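Side-chain contacts in alpha-1,2-mannosidase (PDB 2WW2), which hydrolyses alpha-linked mannosides with inversion of anomeric configuration, as a member of the calcium-dependent glycoside hydrolase family 92: residues D529-S534 with G538-M543; H489-T494 with I544-S549; Y592-D595 with W601-Q604. All coordinates share one frame; numbering follows the deposited sequence.

Contact 1: D529-S534 with G538-M543; sequences DPEGLS and GGHEPM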
loop_
_atom_site.group_PDB
_atom_site.type_symbol
_atom_site.label_atom_id
_atom_site.label_comp_id
_atom_site.label_asym_id
_atom_site.label_seq_id
_atom_site.Cartn_x
_atom_site.Cartn_y
_atom_site.Cartn_z
ATOM N N ASP A 529 -11.933 26.453 -14.490
ATOM C CA ASP A 529 -12.730 26.973 -13.371
ATOM C C ASP A 529 -12.270 26.489 -11.981
ATOM O O ASP A 529 -13.043 25.887 -11.245
ATOM C CB ASP A 529 -14.210 26.615 -13.585
ATOM C CG ASP A 529 -15.154 27.540 -12.832
ATOM O OD1 ASP A 529 -14.674 28.494 -12.166
ATOM O OD2 ASP A 529 -16.387 27.319 -12.915
ATOM N N PRO A 530 -11.008 26.754 -11.612
ATOM C CA PRO A 530 -10.583 26.355 -10.273
ATOM C C PRO A 530 -11.487 26.931 -9.167
ATOM O O PRO A 530 -11.733 26.256 -8.173
ATOM C CB PRO A 530 -9.166 26.926 -10.172
ATOM C CG PRO A 530 -8.674 26.947 -11.606
ATOM C CD PRO A 530 -9.915 27.346 -12.398
ATOM N N GLU A 531 -11.969 28.168 -9.330
ATOM C CA GLU A 531 -12.826 28.759 -8.308
ATOM C C GLU A 531 -14.133 27.971 -8.200
ATOM O O GLU A 531 -14.624 27.715 -7.098
ATOM C CB GLU A 531 -13.095 30.245 -8.601
ATOM C CG GLU A 531 -13.976 30.953 -7.572
ATOM C CD GLU A 531 -13.349 31.028 -6.172
ATOM O OE1 GLU A 531 -12.100 30.998 -6.039
ATOM O OE2 GLU A 531 -14.124 31.135 -5.199
ATOM N N GLY A 532 -14.700 27.577 -9.337
ATOM C CA GLY A 532 -15.922 26.772 -9.302
ATOM C C GLY A 532 -15.677 25.401 -8.683
ATOM O O GLY A 532 -16.546 24.846 -8.009
ATOM N N LEU A 533 -14.502 24.823 -8.922
ATOM C CA LEU A 533 -14.180 23.559 -8.270
ATOM C C LEU A 533 -14.082 23.747 -6.751
ATOM O O LEU A 533 -14.603 22.927 -5.984
ATOM C CB LEU A 533 -12.893 22.934 -8.840
ATOM C CG LEU A 533 -12.523 21.557 -8.264
ATOM C CD1 LEU A 533 -13.662 20.553 -8.521
ATOM C CD2 LEU A 533 -11.220 21.043 -8.859
ATOM N N SER A 534 -13.427 24.821 -6.309
ATOM C CA SER A 534 -13.321 25.049 -4.876
ATOM C C SER A 534 -14.710 25.233 -4.270
ATOM O O SER A 534 -14.947 24.813 -3.145
ATOM C CB SER A 534 -12.410 26.226 -4.533
ATOM O OG SER A 534 -13.104 27.445 -4.619
ATOM N N GLY A 538 -16.356 23.118 -1.131
ATOM C CA GLY A 538 -16.728 23.816 0.092
ATOM C C GLY A 538 -15.890 25.048 0.392
ATOM O O GLY A 538 -16.049 25.656 1.441
ATOM N N GLY A 539 -14.988 25.419 -0.517
ATOM C CA GLY A 539 -14.279 26.704 -0.389
ATOM C C GLY A 539 -12.780 26.565 -0.560
ATOM O O GLY A 539 -12.273 25.456 -0.738
ATOM N N HIS A 540 -12.061 27.684 -0.487
ATOM C CA HIS A 540 -10.609 27.651 -0.635
ATOM C C HIS A 540 -9.965 26.757 0.416
ATOM O O HIS A 540 -9.040 26.002 0.114
ATOM C CB HIS A 540 -10.005 29.057 -0.562
ATOM C CG HIS A 540 -10.339 29.918 -1.741
ATOM N ND1 HIS A 540 -9.959 31.238 -1.827
ATOM C CD2 HIS A 540 -11.033 29.650 -2.876
ATOM C CE1 HIS A 540 -10.386 31.742 -2.975
ATOM N NE2 HIS A 540 -11.048 30.803 -3.626
ATOM N N GLU A 541 -10.456 26.844 1.648
ATOM C CA GLU A 541 -9.892 26.063 2.758
ATOM C C GLU A 541 -9.903 24.557 2.521
ATOM O O GLU A 541 -8.868 23.906 2.632
ATOM C CB GLU A 541 -10.612 26.404 4.065
ATOM C CG GLU A 541 -10.169 25.595 5.271
ATOM C CD GLU A 541 -10.790 26.152 6.538
ATOM O OE1 GLU A 541 -11.941 25.764 6.863
ATOM O OE2 GLU A 541 -10.135 27.008 7.186
ATOM N N PRO A 542 -11.072 23.992 2.213
ATOM C CA PRO A 542 -11.144 22.562 1.950
ATOM C C PRO A 542 -10.357 22.153 0.705
ATOM O O PRO A 542 -9.839 21.038 0.647
ATOM C CB PRO A 542 -12.638 22.315 1.727
ATOM C CG PRO A 542 -13.315 23.443 2.339
ATOM C CD PRO A 542 -12.402 24.617 2.245
ATOM N N MET A 543 -10.277 23.034 -0.292
ATOM C CA MET A 543 -9.513 22.712 -1.486
ATOM C C MET A 543 -8.017 22.666 -1.198
ATOM O O MET A 543 -7.319 21.770 -1.658
ATOM C CB MET A 543 -9.802 23.675 -2.646
ATOM C CG MET A 543 -8.994 23.283 -3.882
ATOM S SD MET A 543 -9.120 24.394 -5.277
ATOM C CE MET A 543 -10.518 23.735 -6.128
#
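The methyl end of M543 drives into the backbone of S534, the tight part of the contact. M543 runs out extended with CG anti to its backbone N, then bends at the thioether (chi3 -89°), which turns CE against the flank of helix 530-537. M543 CE lies 3.1 Å from S534 N; its 3.3 Å approach to S534 CA is closer than ordinary van der Waals contact between carbons. The branch carbon CG of L533 adds apolar cover at 3.7 Å from the same methyl, M543 CE. A slender, flexible, unbranched side chain suits such close packing, and serine opposite is small enough to admit it. The two helices are joined by a short connection that turns on two glycines. G538, with positive phi, ends the first helix in a Schellman motif, whose 6→1 bond runs from G539 N to S534 O (2.7 Å); G539, at the N-cap of helix 540-551, also has backbone angles that call for glycine. On the other flank the contact is looser and polar. H540 and E531, both partly exposed, cross at about a right angle and meet through a hydrogen bond from H540 NE2 to E531 OE1 (2.6 Å). That bond is nearly straight, lies in the imidazole plane and uses the syn lone pair of the carboxylate, whose plane stands 78° from the ring. Beside it S534 OG sits at the ring edge, 3.5 Å from H540 CD2. With an alanine at E531, H540 NE2 would probably lose its acceptor and the imidazole would be freer to turn. Farther out, E541 bonds S50 of a second subunit.

Contact 2: H489-T494 with I544-S549; sequences HGFMWT and IARLDS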
loop_
_atom_site.group_PDB
_atom_site.type_symbol
_atom_site.label_atom_id
_atom_site.label_comp_id
_atom_site.label_asym_id
_atom_site.label_seq_id
_atom_site.Cartn_x
_atom_site.Cartn_y
_atom_site.Cartn_z
ATOM N N HIS A 489 -19.984 12.482 -1.281
ATOM C CA HIS A 489 -18.652 11.901 -1.219
ATOM C C HIS A 489 -17.516 12.893 -1.481
ATOM O O HIS A 489 -16.378 12.644 -1.080
ATOM C CB HIS A 489 -18.561 10.694 -2.151
ATOM C CG HIS A 489 -19.452 9.566 -1.743
ATOM N ND1 HIS A 489 -19.183 8.768 -0.652
ATOM C CD2 HIS A 489 -20.628 9.126 -2.250
ATOM C CE1 HIS A 489 -20.148 7.877 -0.512
ATOM N NE2 HIS A 489 -21.039 8.075 -1.467
ATOM N N GLY A 490 -17.822 14.009 -2.145
ATOM C CA GLY A 490 -16.830 15.063 -2.358
ATOM C C GLY A 490 -15.837 14.770 -3.474
ATOM O O GLY A 490 -14.706 15.283 -3.475
ATOM N N PHE A 491 -16.263 13.949 -4.432
ATOM C CA PHE A 491 -15.435 13.587 -5.582
ATOM C C PHE A 491 -16.279 13.479 -6.850
ATOM O O PHE A 491 -17.496 13.297 -6.780
ATOM C CB PHE A 491 -14.816 12.215 -5.353
ATOM C CG PHE A 491 -13.634 12.216 -4.433
ATOM C CD1 PHE A 491 -12.362 12.473 -4.924
ATOM C CD2 PHE A 491 -13.779 11.901 -3.089
ATOM C CE1 PHE A 491 -11.260 12.444 -4.085
ATOM C CE2 PHE A 491 -12.676 11.862 -2.246
ATOM C CZ PHE A 491 -11.414 12.136 -2.744
ATOM N N MET A 492 -15.629 13.531 -8.011
ATOM C CA MET A 492 -16.320 13.244 -9.263
ATOM C C MET A 492 -16.667 11.754 -9.289
ATOM O O MET A 492 -15.888 10.919 -8.810
ATOM C CB MET A 492 -15.427 13.606 -10.461
ATOM C CG MET A 492 -15.190 15.117 -10.609
ATOM S SD MET A 492 -16.719 16.017 -10.966
ATOM C CE MET A 492 -16.092 17.709 -10.919
ATOM N N TRP A 493 -17.837 11.422 -9.826
ATOM C CA TRP A 493 -18.244 10.013 -9.944
ATOM C C TRP A 493 -18.976 9.883 -11.274
ATOM O O TRP A 493 -18.655 10.608 -12.219
ATOM C CB TRP A 493 -19.118 9.616 -8.744
ATOM C CG TRP A 493 -19.337 8.154 -8.507
ATOM C CD1 TRP A 493 -20.535 7.550 -8.259
ATOM C CD2 TRP A 493 -18.343 7.116 -8.436
ATOM N NE1 TRP A 493 -20.355 6.204 -8.053
ATOM C CE2 TRP A 493 -19.020 5.910 -8.164
ATOM C CE3 TRP A 493 -16.945 7.086 -8.601
ATOM C CZ2 TRP A 493 -18.356 4.682 -8.039
ATOM C CZ3 TRP A 493 -16.285 5.858 -8.473
ATOM C CH2 TRP A 493 -16.992 4.679 -8.197
ATOM N N THR A 494 -19.952 8.980 -11.357
ATOM C CA THR A 494 -20.616 8.728 -12.627
ATOM C C THR A 494 -22.089 8.404 -12.397
ATOM O O THR A 494 -22.459 7.914 -11.322
ATOM C CB THR A 494 -19.955 7.571 -13.394
ATOM O OG1 THR A 494 -20.594 7.412 -14.666
ATOM C CG2 THR A 494 -20.077 6.253 -12.604
ATOM N N ILE A 544 -7.531 23.634 -0.434
ATOM C CA ILE A 544 -6.140 23.655 -0.020
ATOM C C ILE A 544 -5.781 22.377 0.753
ATOM O O ILE A 544 -4.697 21.805 0.579
ATOM C CB ILE A 544 -5.848 24.884 0.858
ATOM C CG1 ILE A 544 -5.882 26.160 0.014
ATOM C CG2 ILE A 544 -4.522 24.705 1.596
ATOM C CD1 ILE A 544 -6.051 27.439 0.837
ATOM N N ALA A 545 -6.703 21.925 1.592
ATOM C CA ALA A 545 -6.480 20.730 2.402
ATOM C C ALA A 545 -6.378 19.496 1.524
ATOM O O ALA A 545 -5.567 18.615 1.768
ATOM C CB ALA A 545 -7.606 20.560 3.411
ATOM N N ARG A 546 -7.194 19.440 0.485
ATOM C CA ARG A 546 -7.171 18.302 -0.410
ATOM C C ARG A 546 -5.934 18.271 -1.292
ATOM O O ARG A 546 -5.418 17.195 -1.607
ATOM C CB ARG A 546 -8.457 18.253 -1.211
ATOM C CG ARG A 546 -9.630 18.060 -0.280
ATOM C CD ARG A 546 -10.937 18.021 -1.015
ATOM N NE ARG A 546 -10.994 16.934 -1.989
ATOM C CZ ARG A 546 -12.126 16.529 -2.552
ATOM N NH1 ARG A 546 -13.272 17.114 -2.218
ATOM N NH2 ARG A 546 -12.119 15.544 -3.442
ATOM N N LEU A 547 -5.440 19.450 -1.667
ATOM C CA LEU A 547 -4.185 19.536 -2.393
ATOM C C LEU A 547 -3.072 19.076 -1.468
ATOM O O LEU A 547 -2.189 18.301 -1.866
ATOM C CB LEU A 547 -3.912 20.967 -2.848
ATOM C CG LEU A 547 -4.712 21.458 -4.050
ATOM C CD1 LEU A 547 -4.467 22.951 -4.210
ATOM C CD2 LEU A 547 -4.301 20.699 -5.311
ATOM N N ASP A 548 -3.121 19.553 -0.230
ATOM C CA ASP A 548 -2.142 19.159 0.766
ATOM C C ASP A 548 -2.143 17.635 0.959
ATOM O O ASP A 548 -1.088 17.037 1.153
ATOM C CB ASP A 548 -2.389 19.869 2.100
ATOM C CG ASP A 548 -2.011 21.348 2.070
ATOM O OD1 ASP A 548 -1.364 21.808 1.099
ATOM O OD2 ASP A 548 -2.354 22.047 3.041
ATOM N N SER A 549 -3.318 17.009 0.882
ATOM C CA SER A 549 -3.419 15.552 1.042
ATOM C C SER A 549 -2.868 14.790 -0.168
ATOM O O SER A 549 -2.820 13.552 -0.179
ATOM C CB SER A 549 -4.861 15.127 1.337
ATOM O OG SER A 549 -5.661 15.141 0.165
#
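R546 reaches out from helix 540-551 and takes the carbonyl oxygen of G490 between its two terminal nitrogens. Both NH1 and NH2 of R546 lie 2.6 Å from G490 O, an end-on grip on a single atom, and sharing one acceptor bends both bonds. The oxygen stays close to the guanidinium plane at its edge; NH1 meets it in the carbonyl plane on a lone pair, whereas NH2 approaches nearly along the C=O axis. The side chain gets there by a mostly stretched course, with CG anti to its carbonyl carbon and one bend at chi3 (60°) that swings the guanidinium round. The span is long, since the nearest alpha carbons, those of G490 and R546, are 10.4 Å apart, and arginine has the length to cross it. G490 and F491 belong to the turn and returning strand of a small antiparallel beta hairpin, 485-486 with 491-492. Glycine suits the turn: its phi is positive, and a beta carbon would point toward R546, about at contact with NH1. The next residue supplies the second attraction. F491 holds CG beside its backbone N and opposite the carbonyl carbon (chi1 -78°), which brings one face of the ring beneath the cation. R546 CZ then stands 4.5 Å from the centroid of the F491 ring, close to the ring normal, a cation-pi contact. R546 NH2 makes the closest approach, 3.3 Å from F491 CE1 and displaced toward the rim, with the guanidinium tilted 61° to the ring instead of stacked flat on it. The same NH2 thus serves both the G490 carbonyl oxygen and the face of F491. NH1 has a further, weak hydrogen bond to Y485 OH, on the other strand of the hairpin, while on the helix A545 packs on F21 of a second subunit.

Contact 3: Y592-D595 with W601-Q604; sequences YLYD and WKTQ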
loop_
_atom_site.group_PDB
_atom_site.type_symbol
_atom_site.label_atom_id
_atom_site.label_comp_id
_atom_site.label_asym_id
_atom_site.label_seq_id
_atom_site.Cartn_x
_atom_site.Cartn_y
_atom_site.Cartn_z
ATOM N N TYR A 592 -0.165 23.897 -9.294
ATOM C CA TYR A 592 -0.299 25.340 -9.498
ATOM C C TYR A 592 -1.604 25.881 -8.938
ATOM O O TYR A 592 -1.804 27.096 -8.936
ATOM C CB TYR A 592 -0.195 25.706 -10.987
ATOM C CG TYR A 592 1.226 25.594 -11.518
ATOM C CD1 TYR A 592 2.112 26.669 -11.410
ATOM C CD2 TYR A 592 1.684 24.411 -12.087
ATOM C CE1 TYR A 592 3.420 26.577 -11.871
ATOM C CE2 TYR A 592 3.004 24.297 -12.545
ATOM C CZ TYR A 592 3.863 25.391 -12.422
ATOM O OH TYR A 592 5.163 25.304 -12.885
ATOM N N LEU A 593 -2.488 25.006 -8.468
ATOM C CA LEU A 593 -3.822 25.463 -8.036
ATOM C C LEU A 593 -3.761 26.320 -6.766
ATOM O O LEU A 593 -4.651 27.120 -6.514
ATOM C CB LEU A 593 -4.794 24.287 -7.878
ATOM C CG LEU A 593 -5.242 23.628 -9.192
ATOM C CD1 LEU A 593 -6.047 22.334 -8.936
ATOM C CD2 LEU A 593 -6.063 24.593 -10.003
ATOM N N TYR A 594 -2.713 26.166 -5.964
ATOM C CA TYR A 594 -2.575 27.034 -4.792
ATOM C C TYR A 594 -2.527 28.516 -5.181
ATOM O O TYR A 594 -2.857 29.359 -4.360
ATOM C CB TYR A 594 -1.340 26.711 -3.987
ATOM C CG TYR A 594 -1.284 25.328 -3.348
ATOM C CD1 TYR A 594 -1.971 25.049 -2.165
ATOM C CD2 TYR A 594 -0.478 24.335 -3.885
ATOM C CE1 TYR A 594 -1.872 23.804 -1.552
ATOM C CE2 TYR A 594 -0.382 23.070 -3.289
ATOM C CZ TYR A 594 -1.079 22.815 -2.129
ATOM O OH TYR A 594 -0.968 21.574 -1.536
ATOM N N ASP A 595 -2.112 28.813 -6.415
ATOM C CA ASP A 595 -2.049 30.198 -6.937
ATOM C C ASP A 595 -3.420 30.846 -7.042
ATOM O O ASP A 595 -3.526 32.077 -7.112
ATOM C CB ASP A 595 -1.452 30.236 -8.348
ATOM C CG ASP A 595 0.079 30.184 -8.377
ATOM O OD1 ASP A 595 0.739 30.368 -7.337
ATOM O OD2 ASP A 595 0.635 29.992 -9.488
ATOM N N TRP A 601 2.811 30.131 -1.913
ATOM C CA TRP A 601 4.044 29.574 -1.352
ATOM C C TRP A 601 4.052 28.053 -1.381
ATOM O O TRP A 601 5.111 27.452 -1.502
ATOM C CB TRP A 601 4.334 30.101 0.065
ATOM C CG TRP A 601 3.250 29.844 1.088
ATOM C CD1 TRP A 601 3.146 28.771 1.929
ATOM C CD2 TRP A 601 2.145 30.703 1.394
ATOM N NE1 TRP A 601 2.026 28.898 2.724
ATOM C CE2 TRP A 601 1.397 30.079 2.418
ATOM C CE3 TRP A 601 1.707 31.933 0.892
ATOM C CZ2 TRP A 601 0.240 30.648 2.954
ATOM C CZ3 TRP A 601 0.552 32.502 1.436
ATOM C CH2 TRP A 601 -0.163 31.857 2.453
ATOM N N LYS A 602 2.873 27.439 -1.282
ATOM C CA LYS A 602 2.771 25.988 -1.387
ATOM C C LYS A 602 3.055 25.473 -2.817
ATOM O O LYS A 602 3.684 24.444 -2.991
ATOM C CB LYS A 602 1.416 25.510 -0.859
ATOM C CG LYS A 602 1.268 25.721 0.669
ATOM C CD LYS A 602 -0.050 25.098 1.200
ATOM C CE LYS A 602 -0.141 25.135 2.730
ATOM N NZ LYS A 602 -1.511 24.691 3.134
ATOM N N THR A 603 2.588 26.205 -3.825
ATOM C CA THR A 603 2.955 25.949 -5.213
ATOM C C THR A 603 4.470 26.003 -5.347
ATOM O O THR A 603 5.083 25.094 -5.901
ATOM C CB THR A 603 2.312 27.009 -6.162
ATOM O OG1 THR A 603 0.908 26.752 -6.277
ATOM C CG2 THR A 603 2.942 26.947 -7.547
ATOM N N GLN A 604 5.071 27.043 -4.776
ATOM C CA GLN A 604 6.502 27.249 -4.886
ATOM C C GLN A 604 7.276 26.086 -4.247
ATOM O O GLN A 604 8.228 25.555 -4.841
ATOM C CB GLN A 604 6.886 28.576 -4.228
ATOM C CG GLN A 604 6.392 29.808 -4.994
ATOM C CD GLN A 604 6.160 31.026 -4.093
ATOM O OE1 GLN A 604 6.763 31.163 -3.016
ATOM N NE2 GLN A 604 5.279 31.919 -4.535
#
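Y594 and K602 bring their polar ends to one carboxylate, that of D548 on helix 540-551: K602 NZ forms a salt bridge to D548 OD2, and Y594 OH probably a hydrogen bond to D548 OD1. Q599 OE1 is a second partner of the ammonium. Below these polar ends, Y594 lays its ring against the stem of K602. The beta carbon of K602 sits over the centre of the phenol ring, 3.5 Å from the centroid and 6° off the normal, a CH-pi contact, and further along the chain K602 CD touches Y594 CE1, also at 3.5 Å. From there the lysine stays extended and crosses the ring. Aliphatic stem, flat ring and charged tip are each used, which explains a lysine and a tyrosine here. T603 OG1, hydrogen-bonded to the carbonyl of I591 just before the 592-595 turn, packs 3.2 Å from Y594 CB. Threonine suits this buried spot because its two branches work separately. OG1 stands anti to its own carbonyl carbon (chi1 -73°) and faces the turn, leaving the methyl T603 CG2 to rest 4.0 Å from Y592 CD1. Around this site, L547 and F551 of helix 540-551 pack on Y594, L607 of helix 600-613 backs Y592, and A653 of strand 651-654 touches both Y592 and D595.

In the fold
All three contacts lie in the catalytic domain, on one side of the chain's centre. Contacts 1 and 2 share helix 540-551: its first turn forms the corner with helix 530-537, and the following turn reaches the 485-492 hairpin, about 10 Å away between centres. Contact 3 is the most buried and depends on carbon packing, yet D548 from contact 2's helix segment ties it to that helix. Contact 2 is a surface contact, small in area and carried by one cation; contact 1 is intermediate, apolar within and polar at its margin. Contacts 1 and 3 also meet, P530 CG lying 3.9 Å from L593 CD2.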